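Local coordinates for ESX-1 secretion system protein EccA1 (PDB 4F3V), which is an ATPase of the mycobacterial ESX-1 type VII secretion system that may power substrate export, represented here by its N-terminal TPR domain, at residues Asn82-Ile87 / Thr95-Ser100; Met140-Tyr145 / Thr152-Gln157; Ala173-Gly178 / Arg192-Ala197; Leu214-Arg219 / Ala229-Leu234. All blocks are in the same frame, centred on the assembly; numbering follows the deposited sequence.

Contact 1. Residues Asn82-Ile87 / Thr95-Ser100; sequences NARIAI and TYPVTS. With SO4 (sulfate ion), chain D.
The guanidinium of Arg84 has the start of Pro97 over one face, with Pro97 N 3.9 Å above the plane and offset toward the rim, while its edge is taken up by oxygens. Thr95 OG1 lies 4° out of that plane and accepts from Arg84 NE at 2.9 Å along a nearly straight N-H (166°). Farther round the edge a sulfate, probably from the crystallisation liquor, receives NH1 on O3 and NH2 of Arg84 on O2, the latter at 2.5 Å. The bend at chi3 (70°) turns the group across the strand pair; there the bonds from NE, NH1 and NH2 limit its rotation. The Tyr96 ring has Pro97 CD over one face.

These side chains project from an antiparallel beta hairpin. Ile85 and Tyr96 form its hydrogen-bonded pair, Ile85 N to Tyr96 O and Tyr96 N to Ile85 O both measuring 2.9 Å, each donor in the plane of the carbonyl it meets. A further backbone bond runs from Val98 N to Ala83 O, with the donor above that carbonyl plane. On the face away from Arg84, Ile85 CG1 touches Val98 CG2 at 3.8 Å, and Ile85 CD1 lies against Tyr96 CB.

Ala83 and Val98 rest on Ile44 of helix 40-48, Tyr96 and Val98 on Ala103 of helix 101-115, and Ile87 on Met140 of helix 134-147, which sets this small hairpin among helices of the TPR domain.

Contact 2. Residues Met140-Tyr145 / Thr152-Gln157; sequences MKAVVY and TDVIDQ
From its CB outward, Tyr145 meets residues of the facing helix in turn. CB lies 3.7 Å from Val154 CG2. At the ring, Asp153 CB comes in over one face, 3.5 Å from the centroid of Tyr145 and 12° off the normal, a CH-pi contact almost over the centre. CE2 then finds Gln157 CG at the ring edge, 4.0 Å away, and at the far end of the ring Tyr145 CZ is still within 4.0 Å of Asp153 CB. With CG anti to the carbonyl carbon (chi1 -75°), the ring points at the facing helix, with Asp153 over a face and Gln157 at its edge.

The segments belong to helices 134-147 and 151-158, an antiparallel pair joined by a short turn; their local axes are 8.5 Å apart at 174°. The backbones come closest at Ala142 and Val154, CA to CA 4.7 Å, where Val154 CG2 also touches Ala142 O at 3.6 Å. Next to this, Gln157 bends at chi2 and brings its amide against the extended Lys141 chain, OE1 lying 3.6 Å from Lys141 CD.

No hydrogen bond joins the segments directly. Water links Lys141 NZ to Gln157 NE2, accepting from both, while NZ forms its salt bridge with Glu126 and the Asp153 carboxylate pairs with Arg150. Chemically, then, the helices meet through carbon and an aromatic face, and the charges of Lys141 and Asp153 are probably balanced by Glu126 and Arg150, outside the two segments.

Contact 3. Residues Ala173-Gly178 / Arg192-Ala197; sequences AGVAHG and RRLTEA. With SO4 (sulfate ion), chain E.
Within this mainly helical TPR domain, helices 167-183 and 187-198 pack as an antiparallel pair, their local axes 8.0 Å apart at 159°, and the first shell of the contact is a guanidinium-imidazole stack. The Arg193 guanidinium lies flat on the His177 ring, centres 3.5 Å apart and planes only 10° from parallel. Arg193 CD also stands over the same ring face in a CH-pi contact. Two torsional features bring the groups together: His177 CG is anti to its backbone N, and the Arg193 chain runs extended from CG to NE.

Around the stack, the backbones close up at glycines. Gly178 CA lies 3.9 Å from both Arg193 CB and Leu194 CD2, so the helices meet there backbone to side chain. Gly174 faces Ala197, their CA atoms 5.4 Å apart.

Over the opposite face of the Arg193 guanidinium lies Arg192, whose NH2 sits 3.2 Å above that plane, over its centre. A sulfate, probably from the crystallisation liquor, joins the two arginines and would help offset their like charges; Arg193 NH1 reaches its O2 in the guanidinium plane with an almost straight N-H (176°). Together with this sulfate, Glu189 anchors Arg193, through a salt bridge to NE. On the inner side, toward Ile210 of helix 207-221, Val175 CG2 and Ala197 CB meet tightly at 3.5 Å.

Contact 4. Residues Leu214-Arg219 / Ala229-Leu234; sequences LAMARR and ALLEWL
An antiparallel helix pair of the TPR domain, formed by helices 207-221 and 224-237, supplies this contact; the local axes lie 9.3 Å apart at 157°. No hydrogen bond crosses between the segments, and the join is made by aliphatic carbon. Its centre is Ala215, whose CB fits between two consecutive leucines: it lies 3.8 Å from Leu230 CB and equally 3.8 Å from Leu231 CG. The backbones are nearest here, with Ala215 and Leu230 CA atoms 5.5 Å apart.

Both leucines place CG anti to the carbonyl carbon, yet they diverge to serve different parts of the other helix. Leu230 sends CD1 along the backbone, 3.7 Å from Ala215 N and about as close to Leu214 CB, with Arg218 CG beyond it. Leu231 turns toward Met216 and Arg219, and its side chain also packs on Ala246 and Leu247 of helix 241-248, so it links three helices.

Arg219 is buried, and its polar end is tied down elsewhere: NH2 forms a salt bridge to Glu224 and bonds to Ala246 O, while NH1 bonds to Tyr252 O. Glu224 probably balances the charge, and the two carbonyls take up further N-H groups and help hold the guanidinium in place, its chain bent at chi3 (-80°) and crossing Leu231 at about a right angle. Over one face of that group rests a methyl, Leu231 CD1, 4.0 Å from Arg219 NH2.

Overall arrangement
The four contacts follow one another along the chain without interleaving, from the hairpin of contact 1 to three antiparallel helix pairs. Contact 1 touches contact 2 through Ile87, which packs on Val143 although the centres are 21 Å apart. Contacts 2 and 3 lie 14 Å apart, centre to centre; consecutive helices 151-158 and 167-183 join them, with Ile155 against His177. Contacts 3 and 4, 15 Å apart between centres, meet where Leu194 and Thr195 reach Leu214. Contacts 1 and 4 are 32 Å apart between centres and do not touch. Each helix pair thus packs on the next, the stepwise stacking expected of a TPR domain.

Contact 1. Residues Asn82-Ile87 / Thr95-Ser100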
loop_
_atom_site.group_PDB
_atom_site.type_symbol
_atom_site.label_atom_id
_atom_site.label_comp_id
_atom_site.label_asym_id
_atom_site.label_seq_id
_atom_site.Cartn_x
_atom_site.Cartn_y
_atom_site.Cartn_z
ATOM N N ASN A 82 -7.070 -7.280 15.874
ATOM C CA ASN A 82 -6.039 -6.278 15.563
ATOM C C ASN A 82 -5.240 -6.643 14.307
ATOM O O ASN A 82 -4.022 -6.496 14.273
ATOM C CB ASN A 82 -5.091 -6.026 16.741
ATOM C CG ASN A 82 -5.791 -5.403 17.938
ATOM O OD1 ASN A 82 -6.509 -4.410 17.802
ATOM N ND2 ASN A 82 -5.580 -5.982 19.126
ATOM N N ALA A 83 -5.931 -7.142 13.281
ATOM C CA ALA A 83 -5.292 -7.408 11.981
ATOM C C ALA A 83 -5.051 -6.064 11.270
ATOM O O ALA A 83 -5.832 -5.116 11.453
ATOM C CB ALA A 83 -6.149 -8.329 11.136
ATOM N N ARG A 84 -3.945 -5.970 10.539
ATOM C CA ARG A 84 -3.597 -4.770 9.769
ATOM C C ARG A 84 -3.136 -5.221 8.397
ATOM O O ARG A 84 -2.588 -6.309 8.274
ATOM C CB ARG A 84 -2.494 -3.972 10.465
ATOM C CG ARG A 84 -2.867 -3.486 11.866
ATOM C CD ARG A 84 -1.784 -2.565 12.445
ATOM N NE ARG A 84 -1.742 -1.270 11.748
ATOM C CZ ARG A 84 -2.484 -0.194 12.035
ATOM N NH1 ARG A 84 -3.373 -0.189 13.019
ATOM N NH2 ARG A 84 -2.363 0.884 11.295
ATOM N N ILE A 85 -3.361 -4.404 7.372
ATOM C CA ILE A 85 -2.894 -4.698 6.009
ATOM C C ILE A 85 -2.065 -3.513 5.445
ATOM O O ILE A 85 -2.205 -2.364 5.881
ATOM C CB ILE A 85 -4.024 -5.066 5.027
ATOM C CG1 ILE A 85 -5.281 -4.211 5.209
ATOM C CG2 ILE A 85 -4.396 -6.547 5.134
ATOM C CD1 ILE A 85 -5.260 -2.861 4.541
ATOM N N ALA A 86 -1.204 -3.803 4.484
ATOM C CA ALA A 86 -0.318 -2.820 3.854
ATOM C C ALA A 86 -1.042 -1.977 2.800
ATOM O O ALA A 86 -1.772 -2.523 1.978
ATOM C CB ALA A 86 0.883 -3.558 3.228
ATOM N N ILE A 87 -0.924 -0.649 2.874
ATOM C CA ILE A 87 -1.587 0.257 1.918
ATOM C C ILE A 87 -0.661 1.364 1.356
ATOM O O ILE A 87 -1.109 2.235 0.614
ATOM C CB ILE A 87 -2.867 0.933 2.483
ATOM C CG1 ILE A 87 -2.562 1.844 3.682
ATOM C CG2 ILE A 87 -3.948 -0.075 2.876
ATOM C CD1 ILE A 87 -3.631 2.912 3.923
ATOM N N THR A 95 0.310 0.979 7.145
ATOM C CA THR A 95 -0.675 -0.086 7.336
ATOM C C THR A 95 -1.998 0.509 7.783
ATOM O O THR A 95 -2.049 1.666 8.226
ATOM C CB THR A 95 -0.140 -1.149 8.316
ATOM O OG1 THR A 95 0.119 -0.546 9.582
ATOM C CG2 THR A 95 1.159 -1.721 7.775
ATOM N N TYR A 96 -3.057 -0.291 7.698
ATOM C CA TYR A 96 -4.415 0.144 8.001
ATOM C C TYR A 96 -5.107 -1.005 8.759
ATOM O O TYR A 96 -4.939 -2.160 8.379
ATOM C CB TYR A 96 -5.138 0.435 6.676
ATOM C CG TYR A 96 -6.381 1.230 6.862
ATOM C CD1 TYR A 96 -6.322 2.621 7.007
ATOM C CD2 TYR A 96 -7.626 0.605 6.915
ATOM C CE1 TYR A 96 -7.470 3.356 7.225
ATOM C CE2 TYR A 96 -8.772 1.333 7.126
ATOM C CZ TYR A 96 -8.693 2.710 7.278
ATOM O OH TYR A 96 -9.847 3.425 7.465
ATOM N N PRO A 97 -5.837 -0.703 9.840
ATOM C CA PRO A 97 -6.500 -1.777 10.601
ATOM C C PRO A 97 -7.718 -2.385 9.893
ATOM O O PRO A 97 -8.510 -1.668 9.288
ATOM C CB PRO A 97 -6.913 -1.070 11.901
ATOM C CG PRO A 97 -7.187 0.331 11.464
ATOM C CD PRO A 97 -6.088 0.617 10.442
ATOM N N VAL A 98 -7.849 -3.703 9.958
ATOM C CA VAL A 98 -8.944 -4.394 9.297
ATOM C C VAL A 98 -10.082 -4.402 10.306
ATOM O O VAL A 98 -10.106 -5.255 11.208
ATOM C CB VAL A 98 -8.552 -5.819 8.874
ATOM C CG1 VAL A 98 -9.662 -6.487 8.061
ATOM C CG2 VAL A 98 -7.274 -5.807 8.065
ATOM N N THR A 99 -10.967 -3.409 10.213
ATOM C CA THR A 99 -12.157 -3.351 11.060
ATOM C C THR A 99 -13.479 -3.361 10.292
ATOM O O THR A 99 -14.559 -3.353 10.883
ATOM C CB THR A 99 -12.097 -2.103 11.941
ATOM O OG1 THR A 99 -12.244 -0.957 11.122
ATOM C CG2 THR A 99 -10.731 -2.013 12.705
ATOM N N SER A 100 -13.394 -3.437 8.976
ATOM C CA SER A 100 -14.566 -3.450 8.106
ATOM C C SER A 100 -14.111 -3.916 6.723
ATOM O O SER A 100 -12.915 -3.984 6.453
ATOM C CB SER A 100 -15.119 -2.041 7.998
ATOM O OG SER A 100 -14.218 -1.229 7.281
HETATM S S SO4 D . -4.400 3.283 13.342
HETATM O O1 SO4 D . -3.314 3.897 14.145
HETATM O O2 SO4 D . -3.822 2.816 12.063
HETATM O O3 SO4 D . -4.982 2.119 14.051
HETATM O O4 SO4 D . -5.450 4.287 13.090
HETATM O O HOH W 1 -8.728 -6.799 13.005
#

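Contact 2. Residues Met140-Tyr145 / Thr152-Gln157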
loop_
_atom_site.group_PDB
_atom_site.type_symbol
_atom_site.label_atom_id
_atom_site.label_comp_id
_atom_site.label_asym_id
_atom_site.label_seq_id
_atom_site.Cartn_x
_atom_site.Cartn_y
_atom_site.Cartn_z
ATOM N N MET A 140 -5.623 4.962 -2.475
ATOM C CA MET A 140 -5.371 3.657 -3.106
ATOM C C MET A 140 -5.212 3.741 -4.630
ATOM O O MET A 140 -4.388 3.035 -5.213
ATOM C CB MET A 140 -6.444 2.636 -2.764
ATOM C CG MET A 140 -6.535 2.300 -1.287
ATOM S SD MET A 140 -4.961 1.999 -0.456
ATOM C CE MET A 140 -4.172 0.723 -1.443
ATOM N N LYS A 141 -5.960 4.617 -5.276
ATOM C CA LYS A 141 -5.754 4.835 -6.705
ATOM C C LYS A 141 -4.353 5.377 -7.009
ATOM O O LYS A 141 -3.740 4.977 -7.985
ATOM C CB LYS A 141 -6.843 5.718 -7.294
ATOM C CG LYS A 141 -8.187 5.012 -7.353
ATOM C CD LYS A 141 -9.214 5.841 -8.119
ATOM C CE LYS A 141 -10.546 5.122 -8.258
ATOM N NZ LYS A 141 -11.463 5.849 -9.210
ATOM N N ALA A 142 -3.863 6.277 -6.164
ATOM C CA ALA A 142 -2.510 6.806 -6.246
ATOM C C ALA A 142 -1.480 5.673 -6.122
ATOM O O ALA A 142 -0.478 5.636 -6.849
ATOM C CB ALA A 142 -2.296 7.871 -5.170
ATOM N N VAL A 143 -1.772 4.705 -5.256
ATOM C CA VAL A 143 -0.952 3.508 -5.126
ATOM C C VAL A 143 -0.962 2.661 -6.413
ATOM O O VAL A 143 0.085 2.260 -6.901
ATOM C CB VAL A 143 -1.370 2.625 -3.908
ATOM C CG1 VAL A 143 -0.740 1.254 -4.009
ATOM C CG2 VAL A 143 -1.017 3.300 -2.571
ATOM N N VAL A 144 -2.152 2.399 -6.957
ATOM C CA VAL A 144 -2.298 1.583 -8.145
ATOM C C VAL A 144 -1.664 2.257 -9.372
ATOM O O VAL A 144 -0.867 1.630 -10.117
ATOM C CB VAL A 144 -3.780 1.244 -8.416
ATOM C CG1 VAL A 144 -3.963 0.438 -9.724
ATOM C CG2 VAL A 144 -4.372 0.514 -7.221
ATOM N N TYR A 145 -2.002 3.528 -9.579
ATOM C CA TYR A 145 -1.460 4.288 -10.703
ATOM C C TYR A 145 0.078 4.418 -10.566
ATOM O O TYR A 145 0.805 4.316 -11.559
ATOM C CB TYR A 145 -2.120 5.687 -10.798
ATOM C CG TYR A 145 -3.543 5.701 -11.355
ATOM C CD1 TYR A 145 -3.888 4.987 -12.514
ATOM C CD2 TYR A 145 -4.522 6.486 -10.769
ATOM C CE1 TYR A 145 -5.180 5.000 -13.017
ATOM C CE2 TYR A 145 -5.805 6.533 -11.277
ATOM C CZ TYR A 145 -6.127 5.811 -12.408
ATOM O OH TYR A 145 -7.406 5.880 -12.851
ATOM N N THR A 152 0.809 11.173 -14.131
ATOM C CA THR A 152 -0.215 12.202 -14.266
ATOM C C THR A 152 -1.551 11.756 -13.608
ATOM O O THR A 152 -2.248 12.575 -13.038
ATOM C CB THR A 152 -0.431 12.576 -15.738
ATOM O OG1 THR A 152 -0.614 11.371 -16.499
ATOM C CG2 THR A 152 0.802 13.306 -16.286
ATOM N N ASP A 153 -1.859 10.455 -13.629
ATOM C CA ASP A 153 -3.085 9.949 -12.968
ATOM C C ASP A 153 -2.903 10.002 -11.432
ATOM O O ASP A 153 -3.851 10.323 -10.694
ATOM C CB ASP A 153 -3.407 8.532 -13.432
ATOM C CG ASP A 153 -3.799 8.466 -14.904
ATOM O OD1 ASP A 153 -4.594 9.323 -15.331
ATOM O OD2 ASP A 153 -3.340 7.543 -15.627
ATOM N N VAL A 154 -1.683 9.736 -10.956
ATOM C CA VAL A 154 -1.371 9.909 -9.547
ATOM C C VAL A 154 -1.696 11.337 -9.122
ATOM O O VAL A 154 -2.442 11.552 -8.178
ATOM C CB VAL A 154 0.101 9.577 -9.224
ATOM C CG1 VAL A 154 0.462 10.079 -7.821
ATOM C CG2 VAL A 154 0.353 8.065 -9.351
ATOM N N ILE A 155 -1.167 12.308 -9.846
ATOM C CA ILE A 155 -1.384 13.712 -9.504
ATOM C C ILE A 155 -2.895 14.045 -9.505
ATOM O O ILE A 155 -3.395 14.661 -8.568
ATOM C CB ILE A 155 -0.585 14.649 -10.429
ATOM C CG1 ILE A 155 0.928 14.489 -10.134
ATOM C CG2 ILE A 155 -1.084 16.098 -10.307
ATOM C CD1 ILE A 155 1.874 15.149 -11.116
ATOM N N ASP A 156 -3.627 13.587 -10.517
ATOM C CA ASP A 156 -5.080 13.789 -10.524
ATOM C C ASP A 156 -5.765 13.318 -9.230
ATOM O O ASP A 156 -6.689 13.976 -8.737
ATOM C CB ASP A 156 -5.761 13.056 -11.701
ATOM C CG ASP A 156 -6.226 13.997 -12.775
ATOM O OD1 ASP A 156 -5.396 14.801 -13.277
ATOM O OD2 ASP A 156 -7.428 13.922 -13.120
ATOM N N GLN A 157 -5.343 12.162 -8.722
ATOM C CA GLN A 157 -5.917 11.614 -7.488
ATOM C C GLN A 157 -5.546 12.362 -6.198
ATOM O O GLN A 157 -6.344 12.440 -5.273
ATOM C CB GLN A 157 -5.519 10.146 -7.343
ATOM C CG GLN A 157 -6.142 9.259 -8.405
ATOM C CD GLN A 157 -7.671 9.235 -8.298
ATOM O OE1 GLN A 157 -8.203 9.173 -7.216
ATOM N NE2 GLN A 157 -8.359 9.271 -9.410
HETATM O O HOH W 2 -11.432 8.525 -9.292
#

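Contact 3. Residues Ala173-Gly178 / Arg192-Ala197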
loop_
_atom_site.group_PDB
_atom_site.type_symbol
_atom_site.label_atom_id
_atom_site.label_comp_id
_atom_site.label_asym_id
_atom_site.label_seq_id
_atom_site.Cartn_x
_atom_site.Cartn_y
_atom_site.Cartn_z
ATOM N N ALA A 173 -0.129 11.710 0.641
ATOM C CA ALA A 173 -0.539 12.179 -0.660
ATOM C C ALA A 173 0.451 13.199 -1.227
ATOM O O ALA A 173 0.710 13.199 -2.437
ATOM C CB ALA A 173 -1.927 12.785 -0.579
ATOM N N GLY A 174 0.971 14.066 -0.363
ATOM C CA GLY A 174 2.028 15.005 -0.718
ATOM C C GLY A 174 3.297 14.295 -1.174
ATOM O O GLY A 174 3.923 14.713 -2.141
ATOM N N VAL A 175 3.651 13.202 -0.502
ATOM C CA VAL A 175 4.740 12.353 -0.978
ATOM C C VAL A 175 4.452 11.805 -2.383
ATOM O O VAL A 175 5.309 11.877 -3.281
ATOM C CB VAL A 175 5.030 11.195 -0.010
ATOM C CG1 VAL A 175 6.175 10.335 -0.571
ATOM C CG2 VAL A 175 5.396 11.739 1.376
ATOM N N ALA A 176 3.240 11.277 -2.598
ATOM C CA ALA A 176 2.877 10.762 -3.942
ATOM C C ALA A 176 2.943 11.842 -5.009
ATOM O O ALA A 176 3.422 11.598 -6.131
ATOM C CB ALA A 176 1.503 10.084 -3.935
ATOM N N HIS A 177 2.504 13.047 -4.653
ATOM C CA HIS A 177 2.501 14.172 -5.572
ATOM C C HIS A 177 3.958 14.520 -5.927
ATOM O O HIS A 177 4.305 14.725 -7.105
ATOM C CB HIS A 177 1.766 15.362 -4.935
ATOM C CG HIS A 177 1.278 16.396 -5.941
ATOM N ND1 HIS A 177 0.195 17.177 -5.728
ATOM C CD2 HIS A 177 1.777 16.760 -7.186
ATOM C CE1 HIS A 177 0.020 17.983 -6.786
ATOM N NE2 HIS A 177 0.991 17.723 -7.673
ATOM N N GLY A 178 4.834 14.536 -4.914
ATOM C CA GLY A 178 6.278 14.826 -5.120
ATOM C C GLY A 178 7.019 13.785 -5.923
ATOM O O GLY A 178 7.816 14.129 -6.796
ATOM N N ARG A 192 10.130 20.886 -3.459
ATOM C CA ARG A 192 9.188 21.599 -2.582
ATOM C C ARG A 192 8.177 20.610 -1.922
ATOM O O ARG A 192 8.019 20.577 -0.704
ATOM C CB ARG A 192 8.410 22.678 -3.364
ATOM C CG ARG A 192 7.435 23.480 -2.497
ATOM C CD ARG A 192 6.641 24.545 -3.254
ATOM N NE ARG A 192 5.893 23.998 -4.396
ATOM C CZ ARG A 192 4.651 23.495 -4.368
ATOM N NH1 ARG A 192 3.939 23.423 -3.239
ATOM N NH2 ARG A 192 4.110 23.042 -5.495
ATOM N N ARG A 193 7.528 19.778 -2.726
ATOM C CA ARG A 193 6.507 18.884 -2.181
ATOM C C ARG A 193 7.065 17.819 -1.247
ATOM O O ARG A 193 6.439 17.509 -0.228
ATOM C CB ARG A 193 5.682 18.228 -3.288
ATOM C CG ARG A 193 4.927 19.232 -4.118
ATOM C CD ARG A 193 4.033 18.534 -5.114
ATOM N NE ARG A 193 3.349 19.469 -5.997
ATOM C CZ ARG A 193 2.302 20.218 -5.643
ATOM N NH1 ARG A 193 1.806 20.171 -4.405
ATOM N NH2 ARG A 193 1.740 21.027 -6.541
ATOM N N LEU A 194 8.217 17.250 -1.589
ATOM C CA LEU A 194 8.814 16.199 -0.769
ATOM C C LEU A 194 9.346 16.772 0.547
ATOM O O LEU A 194 9.241 16.120 1.594
ATOM C CB LEU A 194 9.913 15.455 -1.533
ATOM C CG LEU A 194 9.429 14.572 -2.703
ATOM C CD1 LEU A 194 10.639 14.023 -3.486
ATOM C CD2 LEU A 194 8.499 13.459 -2.216
ATOM N N THR A 195 9.878 17.993 0.495
ATOM C CA THR A 195 10.319 18.700 1.707
ATOM C C THR A 195 9.143 19.030 2.636
ATOM O O THR A 195 9.229 18.758 3.826
ATOM C CB THR A 195 11.138 19.956 1.370
ATOM O OG1 THR A 195 12.266 19.564 0.574
ATOM C CG2 THR A 195 11.612 20.663 2.660
ATOM N N GLU A 196 8.036 19.538 2.093
ATOM C CA GLU A 196 6.828 19.755 2.893
ATOM C C GLU A 196 6.250 18.457 3.467
ATOM O O GLU A 196 5.882 18.399 4.656
ATOM C CB GLU A 196 5.762 20.508 2.101
ATOM C CG GLU A 196 6.118 21.983 1.908
ATOM C CD GLU A 196 5.093 22.791 1.110
ATOM O OE1 GLU A 196 3.898 22.421 1.124
ATOM O OE2 GLU A 196 5.467 23.835 0.514
ATOM N N ALA A 197 6.174 17.415 2.641
ATOM C CA ALA A 197 5.634 16.136 3.096
ATOM C C ALA A 197 6.523 15.541 4.205
ATOM O O ALA A 197 6.045 14.835 5.098
ATOM C CB ALA A 197 5.494 15.165 1.926
HETATM S S SO4 E . -0.474 23.096 -4.067
HETATM O O1 SO4 E . 0.843 23.659 -3.680
HETATM O O2 SO4 E . -0.446 21.650 -3.778
HETATM O O3 SO4 E . -1.565 23.688 -3.266
HETATM O O4 SO4 E . -0.704 23.365 -5.510
#

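Contact 4. Residues Leu214-Arg219 / Ala229-Leu234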
loop_
_atom_site.group_PDB
_atom_site.type_symbol
_atom_site.label_atom_id
_atom_site.label_comp_id
_atom_site.label_asym_id
_atom_site.label_seq_id
_atom_site.Cartn_x
_atom_site.Cartn_y
_atom_site.Cartn_z
ATOM N N LEU A 214 14.266 12.999 -3.505
ATOM C CA LEU A 214 14.996 14.268 -3.323
ATOM C C LEU A 214 16.397 14.124 -3.893
ATOM O O LEU A 214 16.865 15.022 -4.592
ATOM C CB LEU A 214 15.080 14.704 -1.851
ATOM C CG LEU A 214 13.856 15.385 -1.205
ATOM C CD1 LEU A 214 14.005 15.462 0.328
ATOM C CD2 LEU A 214 13.664 16.788 -1.807
ATOM N N ALA A 215 17.083 13.017 -3.581
ATOM C CA ALA A 215 18.467 12.810 -4.060
ATOM C C ALA A 215 18.495 12.771 -5.565
ATOM O O ALA A 215 19.352 13.409 -6.208
ATOM C CB ALA A 215 19.088 11.542 -3.481
ATOM N N MET A 216 17.564 12.026 -6.151
ATOM C CA MET A 216 17.488 11.935 -7.614
ATOM C C MET A 216 17.183 13.293 -8.254
ATOM O O MET A 216 17.785 13.647 -9.268
ATOM C CB MET A 216 16.454 10.892 -8.042
ATOM C CG MET A 216 16.875 9.449 -7.789
ATOM S SD MET A 216 18.417 8.944 -8.589
ATOM C CE MET A 216 19.530 8.723 -7.211
ATOM N N ALA A 217 16.259 14.058 -7.669
ATOM C CA ALA A 217 15.979 15.399 -8.187
ATOM C C ALA A 217 17.223 16.293 -8.136
ATOM O O ALA A 217 17.511 17.023 -9.097
ATOM C CB ALA A 217 14.839 16.062 -7.451
ATOM N N ARG A 218 17.934 16.267 -7.004
ATOM C CA ARG A 218 19.130 17.091 -6.872
ATOM C C ARG A 218 20.190 16.709 -7.874
ATOM O O ARG A 218 20.831 17.581 -8.491
ATOM C CB ARG A 218 19.714 16.995 -5.465
ATOM C CG ARG A 218 18.813 17.567 -4.397
ATOM C CD ARG A 218 18.757 19.071 -4.469
ATOM N NE ARG A 218 17.806 19.544 -3.485
ATOM C CZ ARG A 218 17.333 20.783 -3.411
ATOM N NH1 ARG A 218 17.696 21.713 -4.278
ATOM N NH2 ARG A 218 16.481 21.083 -2.445
ATOM N N ARG A 219 20.412 15.412 -8.026
ATOM C CA ARG A 219 21.433 14.941 -8.963
ATOM C C ARG A 219 21.102 15.380 -10.400
ATOM O O ARG A 219 21.965 15.862 -11.112
ATOM C CB ARG A 219 21.574 13.428 -8.902
ATOM C CG ARG A 219 22.534 12.877 -9.951
ATOM C CD ARG A 219 22.890 11.438 -9.657
ATOM N NE ARG A 219 23.912 11.336 -8.628
ATOM C CZ ARG A 219 24.257 10.199 -8.039
ATOM N NH1 ARG A 219 23.648 9.055 -8.351
ATOM N NH2 ARG A 219 25.222 10.196 -7.133
ATOM N N ALA A 229 24.737 13.892 -0.077
ATOM C CA ALA A 229 24.388 14.051 1.337
ATOM C C ALA A 229 23.092 13.254 1.640
ATOM O O ALA A 229 23.020 12.511 2.621
ATOM C CB ALA A 229 24.255 15.537 1.710
ATOM N N LEU A 230 22.116 13.326 0.734
ATOM C CA LEU A 230 20.868 12.588 0.922
ATOM C C LEU A 230 21.079 11.057 0.838
ATOM O O LEU A 230 20.484 10.298 1.604
ATOM C CB LEU A 230 19.804 13.075 -0.073
ATOM C CG LEU A 230 19.217 14.476 0.213
ATOM C CD1 LEU A 230 18.719 15.162 -1.063
ATOM C CD2 LEU A 230 18.105 14.465 1.269
ATOM N N LEU A 231 21.918 10.618 -0.100
ATOM C CA LEU A 231 22.213 9.189 -0.265
ATOM C C LEU A 231 23.054 8.649 0.895
ATOM O O LEU A 231 22.828 7.524 1.358
ATOM C CB LEU A 231 22.879 8.917 -1.622
ATOM C CG LEU A 231 21.978 9.175 -2.847
ATOM C CD1 LEU A 231 22.733 9.198 -4.170
ATOM C CD2 LEU A 231 20.873 8.130 -2.917
ATOM N N GLU A 232 23.987 9.458 1.412
ATOM C CA GLU A 232 24.720 9.067 2.630
ATOM C C GLU A 232 23.784 8.915 3.820
ATOM O O GLU A 232 23.917 7.979 4.621
ATOM C CB GLU A 232 25.850 10.076 2.962
ATOM C CG GLU A 232 26.973 10.082 1.940
ATOM C CD GLU A 232 28.063 11.133 2.158
ATOM O OE1 GLU A 232 27.864 12.104 2.914
ATOM O OE2 GLU A 232 29.141 10.975 1.539
ATOM N N TRP A 233 22.825 9.823 3.936
ATOM C CA TRP A 233 21.824 9.715 4.992
ATOM C C TRP A 233 21.037 8.425 4.837
ATOM O O TRP A 233 20.810 7.692 5.815
ATOM C CB TRP A 233 20.911 10.925 4.979
ATOM C CG TRP A 233 19.841 10.817 5.998
ATOM C CD1 TRP A 233 19.918 11.176 7.327
ATOM C CD2 TRP A 233 18.505 10.250 5.827
ATOM N NE1 TRP A 233 18.746 10.908 7.965
ATOM C CE2 TRP A 233 17.862 10.343 7.120
ATOM C CE3 TRP A 233 17.787 9.732 4.750
ATOM C CZ2 TRP A 233 16.572 9.906 7.328
ATOM C CZ3 TRP A 233 16.482 9.291 4.972
ATOM C CH2 TRP A 233 15.898 9.371 6.225
ATOM N N LEU A 234 20.631 8.121 3.603
ATOM C CA LEU A 234 19.875 6.882 3.321
ATOM C C LEU A 234 20.676 5.630 3.623
ATOM O O LEU A 234 20.146 4.705 4.229
ATOM C CB LEU A 234 19.415 6.810 1.870
ATOM C CG LEU A 234 18.016 7.283 1.521
ATOM C CD1 LEU A 234 17.841 7.120 -0.003
ATOM C CD2 LEU A 234 16.900 6.519 2.287
#